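Local structure of glycine betaine, L-proline ABC transporter, glycine/betaine/L-proline-binding protein (ProX) (Borrelia burgdorferi, 3TMG) at residues A[69-74]-A[79-84]; A[211-216]-A[226-231]. The protein binds glycine betaine (trimethyl glycine) and probably delivers it to an ABC transporter for uptake. All blocks are in the same frame, centred on the assembly; numbering follows the deposited sequence.

Interaction 1 (A[69-74]-A[79-84]). With BET (trimethyl glycine), chain E.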
ATOM      1  N   VAL A  69      -5.714  -3.178   7.026  1.00 12.77           N
ATOM      2  CA  VAL A  69      -5.709  -1.728   6.789  1.00 12.75           C
ATOM      3  C   VAL A  69      -5.044  -1.437   5.420  1.00 12.44           C
ATOM      4  O   VAL A  69      -4.537  -0.330   5.177  1.00 11.74           O
ATOM      5  CB  VAL A  69      -5.055  -0.932   7.954  1.00 12.70           C
ATOM      6  CG1 VAL A  69      -5.952  -1.065   9.175  1.00 13.27           C
ATOM      7  CG2 VAL A  69      -3.623  -1.412   8.292  1.00 12.52           C
ATOM      8  N   SER A  70      -5.067  -2.447   4.533  1.00 13.06           N
ATOM      9  CA  SER A  70      -4.280  -2.390   3.284  1.00 13.66           C
ATOM     10  C   SER A  70      -5.098  -2.378   1.985  1.00 13.58           C
ATOM     11  O   SER A  70      -4.528  -2.618   0.932  1.00 13.97           O
ATOM     12  CB  SER A  70      -3.312  -3.578   3.206  1.00 14.58           C
ATOM     13  OG  SER A  70      -2.351  -3.504   4.257  1.00 17.40           O
ATOM     14  N   SER A  71      -6.399  -2.072   2.041  1.00 13.00           N
ATOM     15  CA  SER A  71      -7.227  -2.165   0.821  1.00 13.25           C
ATOM     16  C   SER A  71      -7.161  -0.911  -0.049  1.00 12.75           C
ATOM     17  O   SER A  71      -7.552   0.177   0.403  1.00 12.37           O
ATOM     18  CB  SER A  71      -8.687  -2.493   1.191  1.00 13.47           C
ATOM     19  OG  SER A  71      -9.567  -2.491   0.067  1.00 14.24           O
ATOM     20  N   TRP A  72      -6.675  -1.058  -1.283  1.00 12.45           N
ATOM     21  CA  TRP A  72      -6.512   0.121  -2.187  1.00 12.01           C
ATOM     22  C   TRP A  72      -7.669   0.152  -3.117  1.00 12.33           C
ATOM     23  O   TRP A  72      -7.764  -0.671  -4.043  1.00 12.77           O
ATOM     24  CB  TRP A  72      -5.202   0.054  -2.969  1.00 11.80           C
ATOM     25  CG  TRP A  72      -4.045   0.601  -2.174  1.00 10.73           C
ATOM     26  CD1 TRP A  72      -3.561   0.162  -0.932  1.00 10.42           C
ATOM     27  CD2 TRP A  72      -3.125   1.646  -2.606  1.00 11.01           C
ATOM     28  NE1 TRP A  72      -2.471   0.932  -0.548  1.00 10.37           N
ATOM     29  CE2 TRP A  72      -2.175   1.842  -1.522  1.00  9.95           C
ATOM     30  CE3 TRP A  72      -3.022   2.445  -3.767  1.00 10.75           C
ATOM     31  CZ2 TRP A  72      -1.147   2.772  -1.615  1.00 10.31           C
ATOM     32  CZ3 TRP A  72      -1.996   3.385  -3.835  1.00 10.59           C
ATOM     33  CH2 TRP A  72      -1.079   3.537  -2.776  1.00 10.09           C
ATOM     34  N   VAL A  73      -8.578   1.109  -2.902  1.00 12.39           N
ATOM     35  CA  VAL A  73      -9.867   1.090  -3.628  1.00 13.05           C
ATOM     36  C   VAL A  73     -10.313   2.475  -4.051  1.00 13.33           C
ATOM     37  O   VAL A  73      -9.912   3.455  -3.396  1.00 12.82           O
ATOM     38  CB  VAL A  73     -11.019   0.514  -2.766  1.00 13.69           C
ATOM     39  CG1 VAL A  73     -10.932  -1.006  -2.770  1.00 14.16           C
ATOM     40  CG2 VAL A  73     -10.961   1.088  -1.346  1.00 13.65           C
ATOM     41  N   PRO A  74     -11.161   2.552  -5.122  1.00 14.10           N
ATOM     42  CA  PRO A  74     -11.750   1.363  -5.808  1.00 14.53           C
ATOM     43  C   PRO A  74     -10.877   0.690  -6.896  1.00 14.53           C
ATOM     44  O   PRO A  74     -11.135  -0.467  -7.250  1.00 15.24           O
ATOM     45  CB  PRO A  74     -12.998   1.966  -6.496  1.00 15.64           C
ATOM     46  CG  PRO A  74     -12.512   3.339  -6.894  1.00 14.95           C
ATOM     47  CD  PRO A  74     -11.756   3.796  -5.654  1.00 14.60           C
ATOM     48  N   PHE A  79     -10.271  -6.138  -8.710  1.00 22.49           N
ATOM     49  CA  PHE A  79     -10.338  -7.557  -9.075  1.00 24.82           C
ATOM     50  C   PHE A  79     -10.693  -8.395  -7.843  1.00 25.58           C
ATOM     51  O   PHE A  79     -11.549  -9.287  -7.939  1.00 28.44           O
ATOM     52  CB  PHE A  79      -9.016  -7.978  -9.741  1.00 25.20           C
ATOM     53  CG  PHE A  79      -8.894  -9.455 -10.008  1.00 27.19           C
ATOM     54  CD1 PHE A  79      -9.452 -10.012 -11.165  1.00 29.05           C
ATOM     55  CD2 PHE A  79      -8.199 -10.276  -9.122  1.00 27.22           C
ATOM     56  CE1 PHE A  79      -9.343 -11.394 -11.416  1.00 31.15           C
ATOM     57  CE2 PHE A  79      -8.064 -11.633  -9.364  1.00 29.72           C
ATOM     58  CZ  PHE A  79      -8.648 -12.199 -10.516  1.00 31.46           C
ATOM     59  N   TYR A  80     -10.085  -8.099  -6.683  1.00 23.50           N
ATOM     60  CA  TYR A  80     -10.383  -8.851  -5.448  1.00 24.24           C
ATOM     61  C   TYR A  80     -11.637  -8.408  -4.690  1.00 24.63           C
ATOM     62  O   TYR A  80     -12.395  -9.225  -4.177  1.00 25.70           O
ATOM     63  CB  TYR A  80      -9.184  -8.787  -4.490  1.00 22.20           C
ATOM     64  CG  TYR A  80      -7.909  -9.298  -5.111  1.00 21.96           C
ATOM     65  CD1 TYR A  80      -7.715 -10.680  -5.374  1.00 22.12           C
ATOM     66  CD2 TYR A  80      -6.898  -8.401  -5.493  1.00 20.51           C
ATOM     67  CE1 TYR A  80      -6.538 -11.120  -5.961  1.00 21.98           C
ATOM     68  CE2 TYR A  80      -5.719  -8.844  -6.075  1.00 19.80           C
ATOM     69  CZ  TYR A  80      -5.536 -10.206  -6.276  1.00 21.80           C
ATOM     70  OH  TYR A  80      -4.347 -10.638  -6.855  1.00 22.39           O
ATOM     71  N   TYR A  81     -11.832  -7.101  -4.610  1.00 24.28           N
ATOM     72  CA  TYR A  81     -12.852  -6.500  -3.749  1.00 25.05           C
ATOM     73  C   TYR A  81     -14.266  -6.777  -4.273  1.00 26.99           C
ATOM     74  O   TYR A  81     -15.159  -7.162  -3.522  1.00 28.40           O
ATOM     75  CB  TYR A  81     -12.559  -4.995  -3.694  1.00 22.80           C
ATOM     76  CG  TYR A  81     -13.459  -4.187  -2.815  1.00 22.77           C
ATOM     77  CD1 TYR A  81     -14.774  -3.893  -3.213  1.00 24.18           C
ATOM     78  CD2 TYR A  81     -12.995  -3.666  -1.591  1.00 21.75           C
ATOM     79  CE1 TYR A  81     -15.628  -3.166  -2.401  1.00 24.40           C
ATOM     80  CE2 TYR A  81     -13.857  -2.915  -0.790  1.00 22.28           C
ATOM     81  CZ  TYR A  81     -15.151  -2.665  -1.201  1.00 22.91           C
ATOM     82  OH  TYR A  81     -16.038  -1.921  -0.432  1.00 23.84           O
ATOM     83  N   GLU A  82     -14.471  -6.563  -5.568  1.00 29.71           N
ATOM     84  CA  GLU A  82     -15.764  -6.815  -6.206  1.00 32.55           C
ATOM     85  C   GLU A  82     -16.228  -8.244  -6.016  1.00 33.85           C
ATOM     86  O   GLU A  82     -17.420  -8.492  -5.856  1.00 34.57           O
ATOM     87  CB  GLU A  82     -15.689  -6.519  -7.694  1.00 35.95           C
ATOM     88  CG  GLU A  82     -15.633  -5.033  -8.013  1.00 40.63           C
ATOM     89  CD  GLU A  82     -17.004  -4.407  -7.940  1.00 46.65           C
ATOM     90  OE1 GLU A  82     -17.750  -4.730  -6.982  1.00 46.82           O
ATOM     91  OE2 GLU A  82     -17.332  -3.609  -8.851  1.00 51.24           O
ATOM     92  N   LYS A  83     -15.281  -9.176  -6.047  1.00 32.59           N
ATOM     93  CA  LYS A  83     -15.595 -10.585  -5.923  1.00 35.09           C
ATOM     94  C   LYS A  83     -16.054 -10.973  -4.516  1.00 34.51           C
ATOM     95  O   LYS A  83     -16.767 -11.945  -4.373  1.00 34.44           O
ATOM     96  CB  LYS A  83     -14.391 -11.432  -6.347  1.00 36.01           C
ATOM     97  CG  LYS A  83     -14.309 -11.609  -7.856  1.00 38.94           C
ATOM     98  CD  LYS A  83     -12.959 -12.141  -8.298  1.00 40.10           C
ATOM     99  CE  LYS A  83     -12.662 -11.740  -9.756  1.00 42.94           C
ATOM    100  NZ  LYS A  83     -12.848 -10.275 -10.043  1.00 40.87           N
ATOM    101  N   LEU A  84     -15.648 -10.215  -3.488  1.00 31.82           N
ATOM    102  CA  LEU A  84     -15.758 -10.686  -2.103  1.00 32.16           C
ATOM    103  C   LEU A  84     -16.469  -9.717  -1.160  1.00 31.82           C
ATOM    104  O   LEU A  84     -16.635 -10.008   0.030  1.00 30.41           O
ATOM    105  CB  LEU A  84     -14.364 -11.041  -1.542  1.00 31.39           C
ATOM    106  CG  LEU A  84     -13.632 -12.231  -2.183  1.00 33.01           C
ATOM    107  CD1 LEU A  84     -12.158 -12.245  -1.770  1.00 31.86           C
ATOM    108  CD2 LEU A  84     -14.307 -13.543  -1.812  1.00 33.12           C
TER
HETATM  109  N   BET E 310       0.388  -0.690  -3.534  1.00 21.24           N
HETATM  110  CA  BET E 310      -0.883  -1.312  -3.129  1.00 22.93           C
HETATM  111  C   BET E 310      -1.643  -1.703  -4.405  1.00 25.81           C
HETATM  112  O   BET E 310      -1.376  -2.701  -5.126  1.00 21.29           O
HETATM  113  OXT BET E 310      -2.532  -0.937  -4.715  1.00 31.67           O
HETATM  114  C1  BET E 310       1.121  -0.150  -2.376  1.00 21.38           C
HETATM  115  C2  BET E 310       0.146   0.420  -4.448  1.00 21.25           C
HETATM  116  C3  BET E 310       1.225  -1.692  -4.224  1.00 18.99           C
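The Tyr81 ring meets Ser71 OG at its edge, near the ring plane, and Val73 CG1 at an oblique approach. Val73 CG1 lies 3.6 Å from Tyr81 CD2, the closest approach of the two segments. Ser71 OG is 4.0 Å from the same Tyr81 CD2, a plain van der Waals contact. Ser71 OG is hydrogen-bonded to Tyr57 OH. The Trp72 ring, which does not touch the helix, carries the ligand. Trimethyl glycine covers one face, with BET CA 3.6 Å above the ring plane and offset toward the rim. Ser70 O sits at the edge of this indole, in its plane.

Residues 69-74 end a strand of the antiparallel sheet, and 79-84 belong to the helix that follows it. The fold is a two-lobed type II periplasmic binding protein, with the ligand in the cleft between the lobes. Ser71 and Val73 face the helix. Tyr81 has CG anti to its backbone N (chi1 -178°), which carries the ring out to meet them. Val73 and Tyr81 cross at about a right angle. The far end of the ring is fixed by a hydrogen bond from Tyr81 OH to Asp90 OD2, and Phe88 packs against the ring edge-to-face. A cis peptide joins Val73 to Pro74 where the strand ends.

In the pocket, BET C2 lies 3.7 Å from Trp72 CH2, and BET C1 is 3.8 Å from Trp72 CZ2. Methyl C2 lies over the six-membered ring and C1 near its rim, consistent with a cation-pi contribution. BET OXT lies 3.3 Å from Trp72 CG, above the rim of the indole on the CB, CD2 and CE3 side. Trp72 NE1 bonds to Glu28 OE2, which helps hold the indole in position, while Trp182 meets it nearly perpendicularly and Thr136 N is hydrogen-bonded to the ligand.

Interaction 2 (A[211-216]-A[226-231]); sequences TLVRLG and YVFDHF
The end of helix 222-230 packs on strand 207-214 of the antiparallel sheet, with Phe228 set against Thr211 and Val213. Val213 CG1 is 3.6 Å from Phe228 CB and reaches the start of the ring obliquely. Thr211 comes in from its methyl side. Thr211 CG2 lies 3.3 Å from Phe228 O and 3.7 Å from Phe228 CB. The side chains of Thr211 and Phe228 cross at about a right angle.

This is helix-on-sheet packing in the substrate-binding fold, away from the ligand pocket. Thr211 CG2 is anti to the backbone N, which sets the methyl against Phe228. OG1 (chi1 -67°) is beside the backbone N and meets a water at the helix end. That hydroxyl is bonded to Asn94 ND2 and to the water, 2.7 Å from Thr211 OG1. The water also lies 2.6 Å from Phe228 O and 2.7 Å from Phe231 O, and so bridges the strand to the helix end. Phe231 is the first residue to leave the helical conformation. Phe231 CD2, at the ring edge, lies 4.3 Å from Thr211 OG1. Trp270 meets the Phe231 ring edge-to-face, and Leu35 and Ala31 of helix 26-41 also touch this side chain.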
ATOM      1  N   THR A 211      -9.992   0.340   5.408  1.00 13.66           N
ATOM      2  CA  THR A 211      -9.853  -0.640   6.466  1.00 14.21           C
ATOM      3  C   THR A 211     -11.062  -1.576   6.300  1.00 15.07           C
ATOM      4  O   THR A 211     -12.211  -1.122   6.256  1.00 15.53           O
ATOM      5  CB  THR A 211      -9.918   0.041   7.858  1.00 14.77           C
ATOM      6  OG1 THR A 211      -8.756   0.878   8.030  1.00 14.40           O
ATOM      7  CG2 THR A 211      -9.919  -1.035   8.977  1.00 15.49           C
ATOM      8  N   LEU A 212     -10.794  -2.865   6.142  1.00 15.12           N
ATOM      9  CA  LEU A 212     -11.867  -3.847   6.064  1.00 15.97           C
ATOM     10  C   LEU A 212     -11.762  -4.795   7.240  1.00 16.51           C
ATOM     11  O   LEU A 212     -10.650  -5.160   7.650  1.00 16.33           O
ATOM     12  CB  LEU A 212     -11.799  -4.652   4.768  1.00 16.16           C
ATOM     13  CG  LEU A 212     -11.427  -3.894   3.497  1.00 16.06           C
ATOM     14  CD1 LEU A 212     -11.169  -4.863   2.348  1.00 16.28           C
ATOM     15  CD2 LEU A 212     -12.466  -2.846   3.085  1.00 16.26           C
ATOM     16  N   VAL A 213     -12.910  -5.237   7.767  1.00 17.59           N
ATOM     17  CA  VAL A 213     -12.906  -6.187   8.886  1.00 18.31           C
ATOM     18  C   VAL A 213     -13.847  -7.348   8.543  1.00 19.59           C
ATOM     19  O   VAL A 213     -14.707  -7.242   7.678  1.00 19.12           O
ATOM     20  CB  VAL A 213     -13.312  -5.534  10.242  1.00 18.89           C
ATOM     21  CG1 VAL A 213     -12.345  -4.443  10.653  1.00 17.78           C
ATOM     22  CG2 VAL A 213     -14.741  -4.987  10.190  1.00 19.67           C
ATOM     23  N   ARG A 214     -13.644  -8.471   9.202  1.00 20.75           N
ATOM     24  CA  ARG A 214     -14.479  -9.653   8.956  1.00 22.75           C
ATOM     25  C   ARG A 214     -15.923  -9.397   9.414  1.00 24.65           C
ATOM     26  O   ARG A 214     -16.137  -8.609  10.315  1.00 24.46           O
ATOM     27  CB  ARG A 214     -13.907 -10.885   9.656  1.00 23.13           C
ATOM     28  CG  ARG A 214     -13.714 -10.771  11.158  1.00 23.55           C
ATOM     29  CD  ARG A 214     -13.311 -12.110  11.764  1.00 24.26           C
ATOM     30  NE  ARG A 214     -13.295 -12.067  13.224  1.00 24.73           N
ATOM     31  CZ  ARG A 214     -14.353 -12.271  14.012  1.00 26.25           C
ATOM     32  NH1 ARG A 214     -15.544 -12.553  13.490  1.00 26.80           N
ATOM     33  NH2 ARG A 214     -14.198 -12.225  15.342  1.00 26.90           N
ATOM     34  N   LEU A 215     -16.876 -10.105   8.804  1.00 26.91           N
ATOM     35  CA  LEU A 215     -18.295 -10.076   9.177  1.00 30.05           C
ATOM     36  C   LEU A 215     -18.640 -10.052  10.686  1.00 31.96           C
ATOM     37  O   LEU A 215     -19.498  -9.279  11.111  1.00 36.18           O
ATOM     38  CB  LEU A 215     -19.060 -11.237   8.491  1.00 31.41           C
ATOM     39  CG  LEU A 215     -19.227 -11.150   6.964  1.00 31.48           C
ATOM     40  CD1 LEU A 215     -20.115 -12.254   6.416  1.00 32.70           C
ATOM     41  CD2 LEU A 215     -19.739  -9.782   6.527  1.00 30.87           C
ATOM     42  N   GLY A 216     -18.009 -10.877  11.502  1.00 31.55           N
ATOM     43  CA  GLY A 216     -18.510 -10.968  12.902  1.00 31.87           C
ATOM     44  C   GLY A 216     -17.770 -10.093  13.910  1.00 29.91           C
ATOM     45  O   GLY A 216     -18.059 -10.152  15.096  1.00 30.26           O
ATOM     46  N   TYR A 226     -13.459  -1.113  17.122  1.00 21.19           N
ATOM     47  CA  TYR A 226     -13.322   0.326  17.333  1.00 21.09           C
ATOM     48  C   TYR A 226     -11.976   0.829  16.818  1.00 19.58           C
ATOM     49  O   TYR A 226     -11.933   1.838  16.129  1.00 19.17           O
ATOM     50  CB  TYR A 226     -13.508   0.643  18.830  1.00 22.78           C
ATOM     51  CG  TYR A 226     -13.455   2.107  19.209  1.00 23.36           C
ATOM     52  CD1 TYR A 226     -12.247   2.818  19.152  1.00 22.66           C
ATOM     53  CD2 TYR A 226     -14.619   2.785  19.659  1.00 25.11           C
ATOM     54  CE1 TYR A 226     -12.190   4.152  19.505  1.00 23.28           C
ATOM     55  CE2 TYR A 226     -14.570   4.114  20.034  1.00 25.49           C
ATOM     56  CZ  TYR A 226     -13.358   4.780  19.974  1.00 24.82           C
ATOM     57  OH  TYR A 226     -13.329   6.115  20.317  1.00 25.95           O
ATOM     58  N   VAL A 227     -10.878   0.113  17.111  1.00 18.85           N
ATOM     59  CA  VAL A 227      -9.568   0.546  16.630  1.00 17.76           C
ATOM     60  C   VAL A 227      -9.516   0.516  15.088  1.00 16.80           C
ATOM     61  O   VAL A 227      -9.083   1.490  14.453  1.00 15.98           O
ATOM     62  CB  VAL A 227      -8.431  -0.299  17.226  1.00 17.59           C
ATOM     63  CG1 VAL A 227      -7.095   0.125  16.660  1.00 16.79           C
ATOM     64  CG2 VAL A 227      -8.446  -0.182  18.750  1.00 18.93           C
ATOM     65  N   PHE A 228      -9.960  -0.585  14.478  1.00 17.00           N
ATOM     66  CA  PHE A 228     -10.027  -0.628  13.017  1.00 16.57           C
ATOM     67  C   PHE A 228     -10.881   0.528  12.454  1.00 17.00           C
ATOM     68  O   PHE A 228     -10.543   1.132  11.405  1.00 16.12           O
ATOM     69  CB  PHE A 228     -10.569  -1.984  12.515  1.00 17.15           C
ATOM     70  CG  PHE A 228      -9.567  -3.141  12.604  1.00 17.34           C
ATOM     71  CD1 PHE A 228      -8.371  -3.112  11.879  1.00 16.76           C
ATOM     72  CD2 PHE A 228      -9.844  -4.262  13.371  1.00 18.29           C
ATOM     73  CE1 PHE A 228      -7.462  -4.178  11.937  1.00 17.05           C
ATOM     74  CE2 PHE A 228      -8.932  -5.334  13.448  1.00 18.65           C
ATOM     75  CZ  PHE A 228      -7.749  -5.299  12.713  1.00 17.51           C
ATOM     76  N   ASP A 229     -11.970   0.835  13.152  1.00 18.19           N
ATOM     77  CA  ASP A 229     -12.918   1.858  12.684  1.00 19.15           C
ATOM     78  C   ASP A 229     -12.355   3.288  12.837  1.00 19.02           C
ATOM     79  O   ASP A 229     -12.742   4.187  12.084  1.00 20.56           O
ATOM     80  CB  ASP A 229     -14.234   1.688  13.465  1.00 20.39           C
ATOM     81  CG  ASP A 229     -15.417   2.410  12.824  1.00 21.28           C
ATOM     82  OD1 ASP A 229     -15.494   2.596  11.588  1.00 20.99           O
ATOM     83  OD2 ASP A 229     -16.286   2.802  13.592  1.00 22.70           O
ATOM     84  N   HIS A 230     -11.424   3.496  13.769  1.00 18.71           N
ATOM     85  CA  HIS A 230     -10.880   4.819  14.054  1.00 18.23           C
ATOM     86  C   HIS A 230      -9.499   5.082  13.528  1.00 16.81           C
ATOM     87  O   HIS A 230      -9.072   6.227  13.487  1.00 16.87           O
ATOM     88  CB  HIS A 230     -10.932   5.125  15.580  1.00 19.43           C
ATOM     89  CG  HIS A 230     -12.335   5.335  16.107  1.00 21.10           C
ATOM     90  ND1 HIS A 230     -13.165   4.307  16.386  1.00 21.60           N
ATOM     91  CD2 HIS A 230     -13.042   6.511  16.406  1.00 21.92           C
ATOM     92  CE1 HIS A 230     -14.345   4.810  16.841  1.00 23.43           C
ATOM     93  NE2 HIS A 230     -14.255   6.149  16.846  1.00 23.40           N
ATOM     94  N   PHE A 231      -8.775   4.051  13.084  1.00 16.14           N
ATOM     95  CA  PHE A 231      -7.424   4.240  12.555  1.00 14.87           C
ATOM     96  C   PHE A 231      -7.455   5.180  11.326  1.00 14.59           C
ATOM     97  O   PHE A 231      -8.137   4.894  10.353  1.00 14.90           O
ATOM     98  CB  PHE A 231      -6.835   2.891  12.159  1.00 14.21           C
ATOM     99  CG  PHE A 231      -5.520   2.992  11.428  1.00 13.31           C
ATOM    100  CD1 PHE A 231      -4.421   3.555  12.052  1.00 13.31           C
ATOM    101  CD2 PHE A 231      -5.397   2.527  10.114  1.00 12.62           C
ATOM    102  CE1 PHE A 231      -3.200   3.649  11.367  1.00 13.01           C
ATOM    103  CE2 PHE A 231      -4.171   2.618   9.412  1.00 12.06           C
ATOM    104  CZ  PHE A 231      -3.087   3.176  10.039  1.00 12.00           C
TER
HETATM  105  O   HOH W   1      -9.750   2.813   9.599  1.00 13.24           O

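Interactions 1 and 2 follow one another along the chain and share one sheet. Their strands, 67-73 and 207-214, are antiparallel neighbours in it. The two centres are 15 Å apart, yet their side chains touch. Val69 CG1 lies 3.6 Å from Thr211 OG1 and 3.8 Å from Phe231 CD2. Ser71 CB is 3.6 Å from Leu212 CD1, and Tyr81 CE2 is 4.1 Å from Leu212 CD2. Leu212 packs against Ser71 and Tyr81 of interaction 1, while Thr211 and Val213 serve interaction 2. Only interaction 1 holds a pocket residue, Trp72. The Phe231 side chain of interaction 2 stays about 13 Å from the bound trimethyl glycine.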